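Probable arabinosyltransferase C (Mycobacterium tuberculosis, PDB 3PTY) probably polymerises arabinose into the arabinan of arabinogalactan, the part described here being its C-terminal, lectin-like carbohydrate-binding domain. Local coordinates at residues C31-D36 with G270-C275; P262-W267 with R277-Q282; W291-D296 with R337-L342. One frame throughout, in Å; residues are numbered along the deposited sequence.

Contact 1: C31-D36 with G270-C275; sequences CGLAED and GLAFPC. With AFO (octyl alpha-D-arabinofuranoside), chain B.
A disulfide-linked loop-to-loop contact joins Cys-31 and Cys-275 in the C-terminal domain of EmbC, tying the loop between helix 18-28 and strand 37-40 to the loop that leads into edge strand 277-278 of the mixed sheet. The bridge has a chi3 of -83°, close to the 90° twist of an unstrained disulfide. Beside the disulfide, a water takes the N-H of Cys-275 and donates to Cys-31 O, each at 2.8 Å, a second link between the same two residues. Glu-35, at the end of the 3-10 segment 33-35, folds back to the start of its own loop, its OE1 accepting the N-H of Cys-31 at 2.8 Å from above the carboxylate plane. Gly-32, at positive phi, lets the chain pass close to Ala-272 O and the ring of Pro-274.

The rest of the contact, around Phe-273, is apolar. With CG of Phe-273 anti to its carbonyl carbon (chi1 -68°), the ring reaches Leu-33, whose CB lies over one face near the rim, a CH-pi contact; CD2 of Leu-33 meets CZ of Phe-273 at 3.6 Å. Ala-34 CB packs on CD2 of that ring. Leu-268 of the second subunit touches both Leu-33 and Phe-273, so this cluster belongs to the dimer interface too. Between the apolar cluster and the disulfide, Leu-33 N donates to Ala-272 O at 2.9 Å, almost in line with the carbonyl.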
loop_
_atom_site.group_PDB
_atom_site.type_symbol
_atom_site.label_atom_id
_atom_site.label_comp_id
_atom_site.label_asym_id
_atom_site.label_seq_id
_atom_site.Cartn_x
_atom_site.Cartn_y
_atom_site.Cartn_z
ATOM N N CYS A 31 -22.778 -1.648 -0.301
ATOM C CA CYS A 31 -21.575 -1.096 -0.902
ATOM C C CYS A 31 -20.373 -1.186 0.037
ATOM O O CYS A 31 -19.449 -0.373 -0.023
ATOM C CB CYS A 31 -21.840 0.322 -1.412
ATOM S SG CYS A 31 -22.951 0.318 -2.882
ATOM N N GLY A 32 -20.387 -2.215 0.881
ATOM C CA GLY A 32 -19.259 -2.523 1.738
ATOM C C GLY A 32 -18.813 -1.348 2.584
ATOM O O GLY A 32 -19.620 -0.683 3.229
ATOM N N LEU A 33 -17.513 -1.095 2.578
ATOM C CA LEU A 33 -16.927 -0.061 3.421
ATOM C C LEU A 33 -17.306 1.358 2.972
ATOM O O LEU A 33 -17.182 2.309 3.738
ATOM C CB LEU A 33 -15.405 -0.228 3.432
ATOM C CG LEU A 33 -14.583 0.580 4.431
ATOM C CD1 LEU A 33 -15.058 0.317 5.855
ATOM C CD2 LEU A 33 -13.118 0.221 4.270
ATOM N N ALA A 34 -17.772 1.503 1.734
ATOM C CA ALA A 34 -18.103 2.828 1.203
ATOM C C ALA A 34 -19.239 3.496 1.983
ATOM O O ALA A 34 -19.407 4.714 1.937
ATOM C CB ALA A 34 -18.457 2.743 -0.290
ATOM N N GLU A 35 -20.033 2.697 2.684
ATOM C CA GLU A 35 -21.132 3.242 3.471
ATOM C C GLU A 35 -20.660 3.678 4.860
ATOM O O GLU A 35 -21.361 4.407 5.555
ATOM C CB GLU A 35 -22.254 2.203 3.602
ATOM C CG GLU A 35 -22.859 1.784 2.265
ATOM C CD GLU A 35 -23.876 0.656 2.390
ATOM O OE1 GLU A 35 -24.245 0.080 1.342
ATOM O OE2 GLU A 35 -24.306 0.345 3.524
ATOM N N ASP A 36 -19.478 3.225 5.266
ATOM C CA ASP A 36 -18.985 3.501 6.622
ATOM C C ASP A 36 -17.891 4.566 6.679
ATOM O O ASP A 36 -17.647 5.150 7.734
ATOM C CB ASP A 36 -18.490 2.218 7.287
ATOM C CG ASP A 36 -19.633 1.286 7.681
ATOM O OD1 ASP A 36 -20.663 1.268 6.977
ATOM O OD2 ASP A 36 -19.506 0.573 8.695
ATOM N N GLY A 270 -9.883 -3.150 -3.232
ATOM C CA GLY A 270 -11.160 -3.088 -3.921
ATOM C C GLY A 270 -12.202 -4.085 -3.427
ATOM O O GLY A 270 -13.398 -3.893 -3.641
ATOM N N LEU A 271 -11.761 -5.158 -2.773
ATOM C CA LEU A 271 -12.688 -6.175 -2.276
ATOM C C LEU A 271 -13.693 -5.545 -1.311
ATOM O O LEU A 271 -14.857 -5.933 -1.261
ATOM C CB LEU A 271 -11.922 -7.295 -1.562
ATOM C CG LEU A 271 -10.969 -8.147 -2.414
ATOM C CD1 LEU A 271 -10.241 -9.166 -1.534
ATOM C CD2 LEU A 271 -11.724 -8.849 -3.517
ATOM N N ALA A 272 -13.223 -4.556 -0.559
ATOM C CA ALA A 272 -14.038 -3.872 0.438
ATOM C C ALA A 272 -14.894 -2.752 -0.152
ATOM O O ALA A 272 -15.741 -2.186 0.542
ATOM C CB ALA A 272 -13.140 -3.318 1.548
ATOM N N PHE A 273 -14.672 -2.433 -1.427
ATOM C CA PHE A 273 -15.386 -1.338 -2.088
ATOM C C PHE A 273 -16.043 -1.852 -3.365
ATOM O O PHE A 273 -15.693 -1.425 -4.464
ATOM C CB PHE A 273 -14.424 -0.187 -2.416
ATOM C CG PHE A 273 -13.889 0.523 -1.198
ATOM C CD1 PHE A 273 -12.682 0.143 -0.631
ATOM C CD2 PHE A 273 -14.603 1.556 -0.614
ATOM C CE1 PHE A 273 -12.193 0.794 0.500
ATOM C CE2 PHE A 273 -14.128 2.203 0.514
ATOM C CZ PHE A 273 -12.916 1.823 1.069
ATOM N N PRO A 274 -17.004 -2.774 -3.218
ATOM C CA PRO A 274 -17.578 -3.490 -4.361
ATOM C C PRO A 274 -18.329 -2.578 -5.333
ATOM O O PRO A 274 -18.461 -2.942 -6.498
ATOM C CB PRO A 274 -18.556 -4.466 -3.693
ATOM C CG PRO A 274 -18.925 -3.774 -2.408
ATOM C CD PRO A 274 -17.607 -3.218 -1.949
ATOM N N CYS A 275 -18.809 -1.423 -4.874
ATOM C CA CYS A 275 -19.603 -0.546 -5.739
ATOM C C CYS A 275 -18.767 0.502 -6.472
ATOM O O CYS A 275 -19.282 1.213 -7.332
ATOM C CB CYS A 275 -20.722 0.154 -4.952
ATOM S SG CYS A 275 -21.949 -0.950 -4.175
HETATM C C1 AFO B . -11.729 -6.320 -8.342
HETATM O O1 AFO B . -11.816 -7.678 -8.780
HETATM C C2 AFO B . -11.847 -6.340 -6.822
HETATM O O2 AFO B . -10.854 -5.518 -6.193
HETATM C C3 AFO B . -13.248 -5.857 -6.505
HETATM O O3 AFO B . -13.931 -6.894 -5.808
HETATM C C4 AFO B . -13.913 -5.638 -7.856
HETATM O O4 AFO B . -12.859 -5.589 -8.829
HETATM C C5 AFO B . -14.779 -4.381 -7.906
HETATM O O5 AFO B . -15.719 -4.491 -8.986
HETATM C "C1'" AFO B . -11.815 -7.831 -10.197
HETATM C "C2'" AFO B . -12.200 -9.275 -10.497
HETATM C "C3'" AFO B . -11.741 -9.725 -11.882
HETATM C "C4'" AFO B . -12.373 -11.074 -12.206
HETATM C "C5'" AFO B . -12.776 -11.818 -10.936
HETATM C "C6'" AFO B . -11.585 -12.439 -10.210
HETATM C "C7'" AFO B . -12.003 -12.971 -8.841
HETATM C "C8'" AFO B . -10.855 -13.674 -8.150
HETATM O O HOH W 1 -18.365 0.080 -2.543
#

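Contact 2: P262-W267 with R277-Q282; sequences PVFLDW and RPFGHQ. With AFO (octyl alpha-D-arabinofuranoside), chain B.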
loop_
_atom_site.group_PDB
_atom_site.type_symbol
_atom_site.label_atom_id
_atom_site.label_comp_id
_atom_site.label_asym_id
_atom_site.label_seq_id
_atom_site.Cartn_x
_atom_site.Cartn_y
_atom_site.Cartn_z
ATOM N N PRO A 262 -14.079 6.710 -12.027
ATOM C CA PRO A 262 -13.106 5.613 -11.937
ATOM C C PRO A 262 -12.165 5.833 -10.755
ATOM O O PRO A 262 -11.747 6.958 -10.503
ATOM C CB PRO A 262 -12.339 5.702 -13.267
ATOM C CG PRO A 262 -13.194 6.587 -14.164
ATOM C CD PRO A 262 -13.862 7.546 -13.221
ATOM N N VAL A 263 -11.864 4.764 -10.027
ATOM C CA VAL A 263 -11.049 4.850 -8.821
ATOM C C VAL A 263 -9.802 3.988 -8.977
ATOM O O VAL A 263 -9.903 2.807 -9.290
ATOM C CB VAL A 263 -11.835 4.335 -7.594
ATOM C CG1 VAL A 263 -11.013 4.504 -6.308
ATOM C CG2 VAL A 263 -13.188 5.042 -7.470
ATOM N N PHE A 264 -8.629 4.583 -8.784
ATOM C CA PHE A 264 -7.393 3.826 -8.690
ATOM C C PHE A 264 -7.392 3.075 -7.368
ATOM O O PHE A 264 -7.392 3.702 -6.309
ATOM C CB PHE A 264 -6.196 4.780 -8.653
ATOM C CG PHE A 264 -5.377 4.797 -9.901
ATOM C CD1 PHE A 264 -5.273 5.954 -10.657
ATOM C CD2 PHE A 264 -4.688 3.671 -10.308
ATOM C CE1 PHE A 264 -4.509 5.980 -11.806
ATOM C CE2 PHE A 264 -3.922 3.689 -11.456
ATOM C CZ PHE A 264 -3.834 4.845 -12.207
ATOM N N LEU A 265 -7.375 1.751 -7.400
ATOM C CA LEU A 265 -7.143 1.016 -6.150
ATOM C C LEU A 265 -6.592 -0.389 -6.345
ATOM O O LEU A 265 -6.826 -1.018 -7.374
ATOM C CB LEU A 265 -8.386 0.993 -5.250
ATOM C CG LEU A 265 -9.779 0.798 -5.846
ATOM C CD1 LEU A 265 -9.786 -0.289 -6.869
ATOM C CD2 LEU A 265 -10.781 0.511 -4.739
ATOM N N ASP A 266 -5.843 -0.857 -5.350
ATOM C CA ASP A 266 -5.276 -2.203 -5.365
ATOM C C ASP A 266 -6.413 -3.218 -5.397
ATOM O O ASP A 266 -7.465 -2.995 -4.793
ATOM C CB ASP A 266 -4.454 -2.447 -4.091
ATOM C CG ASP A 266 -3.280 -1.485 -3.939
ATOM O OD1 ASP A 266 -2.493 -1.341 -4.897
ATOM O OD2 ASP A 266 -3.138 -0.883 -2.848
ATOM N N TRP A 267 -6.192 -4.349 -6.057
ATOM C CA TRP A 267 -7.212 -5.397 -6.118
ATOM C C TRP A 267 -7.693 -5.803 -4.719
ATOM O O TRP A 267 -8.893 -5.940 -4.487
ATOM C CB TRP A 267 -6.683 -6.619 -6.882
ATOM C CG TRP A 267 -7.681 -7.738 -6.965
ATOM C CD1 TRP A 267 -8.690 -7.870 -7.879
ATOM C CD2 TRP A 267 -7.771 -8.877 -6.098
ATOM N NE1 TRP A 267 -9.402 -9.018 -7.627
ATOM C CE2 TRP A 267 -8.856 -9.657 -6.542
ATOM C CE3 TRP A 267 -7.038 -9.314 -4.987
ATOM C CZ2 TRP A 267 -9.225 -10.848 -5.920
ATOM C CZ3 TRP A 267 -7.401 -10.499 -4.373
ATOM C CH2 TRP A 267 -8.488 -11.251 -4.838
ATOM N N ARG A 277 -16.012 1.837 -9.146
ATOM C CA ARG A 277 -15.516 1.426 -10.457
ATOM C C ARG A 277 -13.993 1.438 -10.476
ATOM O O ARG A 277 -13.377 2.499 -10.384
ATOM C CB ARG A 277 -16.057 2.379 -11.527
ATOM C CG ARG A 277 -15.571 2.127 -12.959
ATOM C CD ARG A 277 -16.109 3.242 -13.873
ATOM N NE ARG A 277 -15.613 3.171 -15.245
ATOM C CZ ARG A 277 -16.225 2.513 -16.227
ATOM N NH1 ARG A 277 -17.346 1.840 -15.984
ATOM N NH2 ARG A 277 -15.711 2.513 -17.451
ATOM N N PRO A 278 -13.372 0.257 -10.610
ATOM C CA PRO A 278 -11.908 0.202 -10.579
ATOM C C PRO A 278 -11.331 0.724 -11.881
ATOM O O PRO A 278 -11.789 0.339 -12.954
ATOM C CB PRO A 278 -11.605 -1.301 -10.438
ATOM C CG PRO A 278 -12.930 -1.957 -10.134
ATOM C CD PRO A 278 -13.968 -1.079 -10.757
ATOM N N PHE A 279 -10.342 1.600 -11.787
ATOM C CA PHE A 279 -9.689 2.117 -12.973
ATOM C C PHE A 279 -8.879 0.997 -13.612
ATOM O O PHE A 279 -8.120 0.306 -12.928
ATOM C CB PHE A 279 -8.774 3.292 -12.621
ATOM C CG PHE A 279 -8.029 3.839 -13.801
ATOM C CD1 PHE A 279 -8.672 4.644 -14.730
ATOM C CD2 PHE A 279 -6.698 3.519 -14.005
ATOM C CE1 PHE A 279 -7.992 5.140 -15.834
ATOM C CE2 PHE A 279 -6.014 4.011 -15.105
ATOM C CZ PHE A 279 -6.666 4.825 -16.020
ATOM N N GLY A 280 -9.056 0.817 -14.918
ATOM C CA GLY A 280 -8.371 -0.221 -15.670
ATOM C C GLY A 280 -8.607 -0.040 -17.164
ATOM O O GLY A 280 -9.173 0.971 -17.585
ATOM N N HIS A 281 -8.187 -1.017 -17.966
ATOM C CA HIS A 281 -8.299 -0.909 -19.417
ATOM C C HIS A 281 -8.955 -2.125 -20.058
ATOM O O HIS A 281 -8.771 -2.376 -21.249
ATOM C CB HIS A 281 -6.926 -0.681 -20.055
ATOM C CG HIS A 281 -6.236 0.557 -19.581
ATOM N ND1 HIS A 281 -6.525 1.809 -20.079
ATOM C CD2 HIS A 281 -5.272 0.736 -18.646
ATOM C CE1 HIS A 281 -5.767 2.707 -19.473
ATOM N NE2 HIS A 281 -4.999 2.083 -18.600
ATOM N N GLN A 282 -9.714 -2.881 -19.278
ATOM C CA GLN A 282 -10.458 -4.000 -19.839
ATOM C C GLN A 282 -11.385 -3.484 -20.937
ATOM O O GLN A 282 -11.900 -2.366 -20.847
ATOM C CB GLN A 282 -11.260 -4.717 -18.757
ATOM C CG GLN A 282 -11.760 -6.092 -19.200
ATOM C CD GLN A 282 -12.591 -6.794 -18.140
ATOM O OE1 GLN A 282 -13.075 -6.167 -17.194
ATOM N NE2 GLN A 282 -12.766 -8.104 -18.296
HETATM C C1 AFO B . -11.729 -6.320 -8.342
HETATM O O1 AFO B . -11.816 -7.678 -8.780
HETATM C C2 AFO B . -11.847 -6.340 -6.822
HETATM O O2 AFO B . -10.854 -5.518 -6.193
HETATM C C3 AFO B . -13.248 -5.857 -6.505
HETATM O O3 AFO B . -13.931 -6.894 -5.808
HETATM C C4 AFO B . -13.913 -5.638 -7.856
HETATM O O4 AFO B . -12.859 -5.589 -8.829
HETATM C C5 AFO B . -14.779 -4.381 -7.906
HETATM O O5 AFO B . -15.719 -4.491 -8.986
HETATM C "C1'" AFO B . -11.815 -7.831 -10.197
HETATM C "C2'" AFO B . -12.200 -9.275 -10.497
HETATM C "C3'" AFO B . -11.741 -9.725 -11.882
HETATM C "C4'" AFO B . -12.373 -11.074 -12.206
HETATM C "C5'" AFO B . -12.776 -11.818 -10.936
HETATM C "C6'" AFO B . -11.585 -12.439 -10.210
HETATM C "C7'" AFO B . -12.003 -12.971 -8.841
HETATM C "C8'" AFO B . -10.855 -13.674 -8.150
HETATM O O HOH W 2 -7.493 0.285 -10.237
#
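Phe-279 reaches across to Pro-262 and Phe-264 and has more surface buried here than any other residue of the two segments. Its CG stands anti to the backbone N (chi1 178°), which carries the ring to segment 262-267: CD1 meets CB of Pro-262 at the ring edge, while CD2 lies over one face of Phe-264, 3.6 Å from CZ. The two phenyl planes are inclined at 44°. Pro-289 packs on both phenylalanine side chains.

Pro-262 and Arg-277 come next. CG of Pro-262 lies at the edge of the Arg-277 guanidinium, 4.3 Å from NE, and that NE is engaged in a salt bridge with Glu-287. Their backbones belong to the beta-alpha-beta unit of strand 262-264, helix 267-270 and strand 277-278, with the two strands parallel at the end of the mixed sheet. Val-263 supplies both bonds: its N donates to Arg-277 O at 2.7 Å, and its O accepts from Phe-279 N at 2.8 Å, with the donor well above the carbonyl plane. Farther along, a water accepts from Leu-265 N and donates to Phe-279 O. At the sugar end, Pro-278 CG packs on C5 of the arabinofuranoside, whose O2 donates to Trp-267 O at 2.6 Å; Asn-22 of the second subunit also hydrogen-bonds this ligand.

Contact 3: W291-D296 with R337-L342; sequences WRILPD and RDWGAL. With AFO (octyl alpha-D-arabinofuranoside), chain C.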
loop_
_atom_site.group_PDB
_atom_site.type_symbol
_atom_site.label_atom_id
_atom_site.label_comp_id
_atom_site.label_asym_id
_atom_site.label_seq_id
_atom_site.Cartn_x
_atom_site.Cartn_y
_atom_site.Cartn_z
ATOM N N TRP A 291 -10.377 9.371 -8.497
ATOM C CA TRP A 291 -10.072 9.142 -7.086
ATOM C C TRP A 291 -9.026 8.047 -6.964
ATOM O O TRP A 291 -8.791 7.287 -7.905
ATOM C CB TRP A 291 -11.322 8.693 -6.313
ATOM C CG TRP A 291 -12.525 9.575 -6.469
ATOM C CD1 TRP A 291 -13.505 9.470 -7.424
ATOM C CD2 TRP A 291 -12.882 10.697 -5.649
ATOM N NE1 TRP A 291 -14.449 10.456 -7.239
ATOM C CE2 TRP A 291 -14.090 11.218 -6.158
ATOM C CE3 TRP A 291 -12.299 11.304 -4.529
ATOM C CZ2 TRP A 291 -14.720 12.327 -5.591
ATOM C CZ3 TRP A 291 -12.927 12.402 -3.966
ATOM C CH2 TRP A 291 -14.126 12.903 -4.496
ATOM N N ARG A 292 -8.406 7.966 -5.794
ATOM C CA ARG A 292 -7.566 6.828 -5.460
ATOM C C ARG A 292 -7.835 6.469 -4.013
ATOM O O ARG A 292 -7.975 7.353 -3.165
ATOM C CB ARG A 292 -6.077 7.152 -5.649
ATOM C CG ARG A 292 -5.151 6.024 -5.164
ATOM C CD ARG A 292 -3.721 6.183 -5.691
ATOM N NE ARG A 292 -3.081 7.366 -5.132
ATOM C CZ ARG A 292 -1.825 7.729 -5.377
ATOM N NH1 ARG A 292 -1.062 7.000 -6.179
ATOM N NH2 ARG A 292 -1.332 8.824 -4.817
ATOM N N ILE A 293 -7.923 5.177 -3.724
ATOM C CA ILE A 293 -8.083 4.738 -2.342
ATOM C C ILE A 293 -6.829 3.988 -1.922
ATOM O O ILE A 293 -6.375 3.090 -2.627
ATOM C CB ILE A 293 -9.330 3.852 -2.163
ATOM C CG1 ILE A 293 -10.598 4.688 -2.385
ATOM C CG2 ILE A 293 -9.334 3.218 -0.770
ATOM C CD1 ILE A 293 -11.899 3.874 -2.410
ATOM N N LEU A 294 -6.268 4.374 -0.780
ATOM C CA LEU A 294 -5.014 3.814 -0.296
ATOM C C LEU A 294 -5.221 3.172 1.062
ATOM O O LEU A 294 -6.034 3.651 1.846
ATOM C CB LEU A 294 -3.972 4.926 -0.134
ATOM C CG LEU A 294 -3.555 5.731 -1.359
ATOM C CD1 LEU A 294 -2.673 6.890 -0.935
ATOM C CD2 LEU A 294 -2.828 4.836 -2.350
ATOM N N PRO A 295 -4.461 2.101 1.355
ATOM C CA PRO A 295 -4.438 1.503 2.692
ATOM C C PRO A 295 -3.646 2.425 3.621
ATOM O O PRO A 295 -2.903 3.270 3.123
ATOM C CB PRO A 295 -3.669 0.188 2.485
ATOM C CG PRO A 295 -3.288 0.135 1.034
ATOM C CD PRO A 295 -3.461 1.497 0.462
ATOM N N ASP A 296 -3.783 2.270 4.935
ATOM C CA ASP A 296 -3.235 3.273 5.863
ATOM C C ASP A 296 -1.699 3.345 5.917
ATOM O O ASP A 296 -1.139 4.400 6.226
ATOM C CB ASP A 296 -3.810 3.099 7.281
ATOM C CG ASP A 296 -3.312 1.838 7.965
ATOM O OD1 ASP A 296 -3.830 0.742 7.662
ATOM O OD2 ASP A 296 -2.404 1.947 8.811
ATOM N N ARG A 337 -9.843 5.327 14.300
ATOM C CA ARG A 337 -9.127 4.391 13.432
ATOM C C ARG A 337 -8.594 5.076 12.167
ATOM O O ARG A 337 -9.340 5.753 11.459
ATOM C CB ARG A 337 -10.048 3.216 13.066
ATOM C CG ARG A 337 -9.580 2.394 11.873
ATOM C CD ARG A 337 -8.362 1.586 12.212
ATOM N NE ARG A 337 -8.695 0.511 13.135
ATOM C CZ ARG A 337 -7.819 -0.369 13.598
ATOM N NH1 ARG A 337 -6.547 -0.309 13.216
ATOM N NH2 ARG A 337 -8.219 -1.307 14.442
ATOM N N ASP A 338 -7.299 4.912 11.898
ATOM C CA ASP A 338 -6.725 5.314 10.612
ATOM C C ASP A 338 -7.069 4.217 9.592
ATOM O O ASP A 338 -6.322 3.257 9.419
ATOM C CB ASP A 338 -5.202 5.496 10.736
ATOM C CG ASP A 338 -4.592 6.230 9.538
ATOM O OD1 ASP A 338 -5.344 6.657 8.639
ATOM O OD2 ASP A 338 -3.355 6.376 9.495
ATOM N N TRP A 339 -8.220 4.341 8.942
ATOM C CA TRP A 339 -8.726 3.255 8.095
ATOM C C TRP A 339 -7.940 3.102 6.795
ATOM O O TRP A 339 -7.892 2.013 6.217
ATOM C CB TRP A 339 -10.210 3.462 7.769
ATOM C CG TRP A 339 -10.461 4.622 6.844
ATOM C CD1 TRP A 339 -10.714 5.922 7.199
ATOM C CD2 TRP A 339 -10.471 4.588 5.410
ATOM N NE1 TRP A 339 -10.877 6.693 6.077
ATOM C CE2 TRP A 339 -10.734 5.902 4.967
ATOM C CE3 TRP A 339 -10.277 3.577 4.463
ATOM C CZ2 TRP A 339 -10.809 6.227 3.615
ATOM C CZ3 TRP A 339 -10.354 3.909 3.112
ATOM C CH2 TRP A 339 -10.620 5.218 2.706
ATOM N N GLY A 340 -7.346 4.202 6.344
ATOM C CA GLY A 340 -6.787 4.303 5.001
ATOM C C GLY A 340 -7.053 5.715 4.517
ATOM O O GLY A 340 -7.316 6.598 5.332
ATOM N N ALA A 341 -7.008 5.940 3.208
ATOM C CA ALA A 341 -7.148 7.293 2.682
ATOM C C ALA A 341 -7.930 7.318 1.379
ATOM O O ALA A 341 -7.772 6.441 0.534
ATOM C CB ALA A 341 -5.765 7.927 2.467
ATOM N N LEU A 342 -8.775 8.328 1.229
ATOM C CA LEU A 342 -9.388 8.623 -0.059
ATOM C C LEU A 342 -8.679 9.848 -0.614
ATOM O O LEU A 342 -8.494 10.825 0.104
ATOM C CB LEU A 342 -10.875 8.934 0.121
ATOM C CG LEU A 342 -11.607 9.423 -1.133
ATOM C CD1 LEU A 342 -11.587 8.346 -2.205
ATOM C CD2 LEU A 342 -13.045 9.829 -0.805
HETATM C C1 AFO C . -8.584 -5.524 11.954
HETATM O O1 AFO C . -9.665 -4.847 12.600
HETATM C C2 AFO C . -9.049 -5.844 10.537
HETATM O O2 AFO C . -8.059 -5.510 9.556
HETATM C C3 AFO C . -9.363 -7.326 10.525
HETATM O O3 AFO C . -10.737 -7.490 10.195
HETATM C C4 AFO C . -9.131 -7.798 11.954
HETATM O O4 AFO C . -8.354 -6.780 12.601
HETATM C C5 AFO C . -8.446 -9.161 12.036
HETATM O O5 AFO C . -8.690 -9.741 13.326
HETATM C "C1'" AFO C . -9.428 -4.554 13.974
HETATM C "C2'" AFO C . -10.754 -4.108 14.579
HETATM C "C3'" AFO C . -10.567 -3.282 15.849
HETATM C "C4'" AFO C . -11.919 -3.090 16.525
HETATM C "C5'" AFO C . -13.066 -3.249 15.531
HETATM C "C6'" AFO C . -13.237 -2.034 14.623
HETATM C "C7'" AFO C . -14.235 -2.327 13.507
HETATM C "C8'" AFO C . -14.486 -1.102 12.656
HETATM O O HOH W 3 -5.800 0.397 5.893
#
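Leu-342 packs against Trp-291 and Ile-293 on one face of an antiparallel strand pair, 291-294 with 341-347, inside the mixed sheet of the domain. From CB, a chi1 of 173° swings CG away from the backbone N to 3.9 Å from CE3 of the Trp-291 indole. CD1 then fits between two residues, touching CG1 of Ile-293 and CE3 of Trp-291, each at 3.8 Å; CD2 reaches CE3 and CZ3 of the same indole. Leu-253 and Val-257 of helix 253-257 also pack on Leu-342. Farther along the same face, CG2 of Ile-293 meets the ring edge of Trp-339 at CZ3, and the indole N-H of Trp-339 is taken by Ser-329 OG.

Ile-293 and Leu-342 form a non-hydrogen-bonded pair, whereas Leu-294 and Ala-341 form a hydrogen-bonded one, Leu-294 N donating to Ala-341 O at 2.9 Å and Ala-341 N to Leu-294 O at 2.8 Å. Their side chains lie on the opposite face. Past the pair, Gly-340 CA comes to 3.3 Å from Leu-294 O, and OD2 of Asp-296 lies 4.6 Å from OD2 of Asp-338, like charges. Arg-337, of the arabinofuranoside pocket, lays its guanidinium edge against the octyl chain, and Trp-267 of the second subunit packs on Arg-337. The N-H of that Trp-267 bonds Asp-296 OD1. A water accepts from Asp-296 N and donates to Asp-296 OD1 and Trp-339 O, the latter two at 2.7 Å.

How the contacts relate
Contacts 2 and 3 share the mixed sheet: strands 262-264 and 291-294 are neighbours in it, and Phe-264 probably exchanges backbone hydrogen bonds with Trp-291 and Ile-293. Contact 2 is parallel pairing at the sheet's edge, and contact 3 antiparallel pairing farther inside. Contact 1 involves no strand pairing and relies on a covalent bridge, yet most of its touching residues are buried, whereas contacts 2 and 3 are only partly buried; its Phe-273 ring packs on Ile-293 and Trp-339, continuing the apolar layer of contact 3. Contacts 1 and 2 meet where Leu-265 packs on Gly-270, beside one arabinofuranoside, while contact 3 borders the other. All three touch the second subunit.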